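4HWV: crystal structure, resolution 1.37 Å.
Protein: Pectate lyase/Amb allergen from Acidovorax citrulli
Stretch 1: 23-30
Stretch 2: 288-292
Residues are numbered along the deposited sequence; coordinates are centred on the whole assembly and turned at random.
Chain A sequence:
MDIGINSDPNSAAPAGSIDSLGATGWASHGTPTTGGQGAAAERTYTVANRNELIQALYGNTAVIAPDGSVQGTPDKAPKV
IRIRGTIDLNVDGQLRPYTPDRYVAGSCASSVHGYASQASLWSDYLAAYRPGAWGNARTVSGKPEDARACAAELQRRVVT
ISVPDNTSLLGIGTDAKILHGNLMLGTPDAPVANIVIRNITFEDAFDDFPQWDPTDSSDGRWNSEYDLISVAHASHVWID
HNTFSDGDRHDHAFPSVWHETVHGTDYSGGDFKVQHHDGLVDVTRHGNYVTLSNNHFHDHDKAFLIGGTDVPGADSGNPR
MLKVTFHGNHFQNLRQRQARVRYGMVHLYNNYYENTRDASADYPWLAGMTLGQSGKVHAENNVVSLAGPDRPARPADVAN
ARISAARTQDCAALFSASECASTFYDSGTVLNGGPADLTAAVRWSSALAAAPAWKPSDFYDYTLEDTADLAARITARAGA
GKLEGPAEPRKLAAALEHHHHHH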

# COMPACT_ATOMS: atom_id res chain seq x y z
N ALA A 23 29.05 13.75 2.85
CA ALA A 23 29.20 12.90 1.67
C ALA A 23 30.48 12.08 1.74
O ALA A 23 31.54 12.55 2.13
N THR A 24 30.34 10.82 1.36
CA THR A 24 31.42 9.85 1.31
C THR A 24 31.44 9.22 -0.08
O THR A 24 30.59 9.54 -0.92
N GLY A 25 32.37 8.31 -0.33
CA GLY A 25 32.40 7.58 -1.60
C GLY A 25 32.63 8.48 -2.80
O GLY A 25 33.28 9.52 -2.69
N TRP A 26 32.15 8.07 -3.97
CA TRP A 26 32.46 8.82 -5.17
C TRP A 26 31.96 10.27 -5.11
O TRP A 26 32.58 11.15 -5.70
N ALA A 27 30.86 10.53 -4.41
CA ALA A 27 30.36 11.91 -4.27
C ALA A 27 31.36 12.82 -3.53
O ALA A 27 31.24 14.05 -3.59
N SER A 28 32.30 12.23 -2.80
CA SER A 28 33.30 13.01 -2.07
C SER A 28 34.59 13.22 -2.86
O SER A 28 35.50 13.91 -2.40
N HIS A 29 34.69 12.63 -4.05
CA HIS A 29 35.92 12.69 -4.82
C HIS A 29 35.94 13.94 -5.68
O HIS A 29 34.91 14.31 -6.22
N GLY A 30 37.09 14.58 -5.83
CA GLY A 30 37.15 15.83 -6.58
C GLY A 30 36.58 16.97 -5.76
O GLY A 30 36.86 17.09 -4.57
N ASN A 288 27.17 11.07 -12.60
CA ASN A 288 28.52 10.71 -12.19
C ASN A 288 28.79 11.19 -10.78
O ASN A 288 28.18 12.15 -10.31
N TYR A 289 29.71 10.51 -10.09
CA TYR A 289 30.07 10.85 -8.71
C TYR A 289 28.85 10.88 -7.79
O TYR A 289 28.55 11.89 -7.15
N VAL A 290 28.17 9.74 -7.71
CA VAL A 290 26.95 9.62 -6.93
C VAL A 290 27.21 8.67 -5.78
O VAL A 290 27.77 7.59 -5.98
N THR A 291 26.79 9.05 -4.59
CA THR A 291 26.81 8.14 -3.44
C THR A 291 25.42 8.00 -2.86
O THR A 291 24.76 9.01 -2.57
N LEU A 292 24.99 6.75 -2.67
CA LEU A 292 23.75 6.45 -1.97
C LEU A 292 24.13 5.75 -0.66
O LEU A 292 24.65 4.63 -0.69

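Two residues of the second stretch, Tyr289 and Thr291, carry most of this contact, and between them they touch Trp26 and Ala27 of the short 3-10 segment 26-28, along with Thr24, Gly25 and His29. Thr291 points toward the turn with chi1 near -67° (m), which sets its hydroxyl among the backbone polar groups of the first stretch. There OG1 of Thr291 donates a hydrogen bond to O of Thr24 (2.6 Å) and accepts one from N of Ala27 (3.1 Å), the latter almost straight at 168°. A hydroxyl suits this place because it can give and receive at once, tying down two backbone groups. Gly25 lies in between with a positive phi, which favours glycine; an ideal CB there would sit 2.9 Å from Thr291 OG1, a clash. The small Ala27 fits alongside, its CB 3.5 Å from Thr291 OG1, while its CA makes a CH...O contact with O of Tyr289 (3.4 Å).

Tyr289, also m, leaves its backbone sideways, and its ring reaches Trp26 and His29. Trp26 (chi1 m) points toward the second stretch, and its CE3 lies 3.7 Å from Tyr289 CE1, with the ring planes inclined at 64°. His29, with chi1 t, sets its ring nearly parallel to the tyrosine's but slid aside, CD2 lying 3.7 Å from Tyr289 CE1. The tyrosine ring thus packs against the tryptophan and histidine rings and the O of Trp26 (3.4 Å from Tyr289 CD1), beside the threonine's polar anchor.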

# COMPACT_ATOMS: atom_id res chain seq x y z
CB ALA A 23 29.16 13.74 0.40
CB THR A 24 31.15 8.73 2.32
OG1 THR A 24 29.80 8.29 2.15
CG2 THR A 24 31.37 9.20 3.75
CB TRP A 26 31.87 8.11 -6.38
CG TRP A 26 32.69 7.02 -7.00
CD1 TRP A 26 32.28 5.74 -7.24
CD2 TRP A 26 34.01 7.13 -7.57
NE1 TRP A 26 33.26 5.04 -7.91
CE2 TRP A 26 34.32 5.87 -8.14
CE3 TRP A 26 34.95 8.18 -7.68
CZ2 TRP A 26 35.54 5.63 -8.79
CZ3 TRP A 26 36.15 7.93 -8.33
CH2 TRP A 26 36.43 6.66 -8.87
CB ALA A 27 29.02 11.93 -3.57
CB SER A 28 33.60 12.36 -0.72
OG SER A 28 34.42 11.20 -0.85
CB HIS A 29 36.03 11.44 -5.69
CG HIS A 29 37.28 11.41 -6.51
ND1 HIS A 29 38.48 10.93 -6.04
CD2 HIS A 29 37.52 11.89 -7.76
CE1 HIS A 29 39.41 11.08 -6.98
NE2 HIS A 29 38.85 11.67 -8.03
CB ASN A 288 29.55 11.31 -13.16
CG ASN A 288 30.85 10.53 -13.18
OD1 ASN A 288 30.92 9.40 -12.70
ND2 ASN A 288 31.89 11.14 -13.75
CB TYR A 289 30.89 12.15 -8.65
CG TYR A 289 32.18 12.09 -9.44
CD1 TYR A 289 33.23 11.27 -9.04
CD2 TYR A 289 32.37 12.88 -10.57
CE1 TYR A 289 34.42 11.22 -9.76
CE2 TYR A 289 33.56 12.83 -11.29
CZ TYR A 289 34.57 11.99 -10.87
OH TYR A 289 35.76 11.95 -11.58
CB VAL A 290 25.82 9.04 -7.81
CG1 VAL A 290 24.51 8.94 -7.02
CG2 VAL A 290 25.67 9.88 -9.08
CB THR A 291 27.78 8.63 -2.35
OG1 THR A 291 29.11 8.55 -2.88
CG2 THR A 291 27.68 7.77 -1.08
CB LEU A 292 22.85 5.54 -2.82
CG LEU A 292 22.47 6.11 -4.18
CD1 LEU A 292 23.43 5.63 -5.26
CD2 LEU A 292 21.05 5.75 -4.53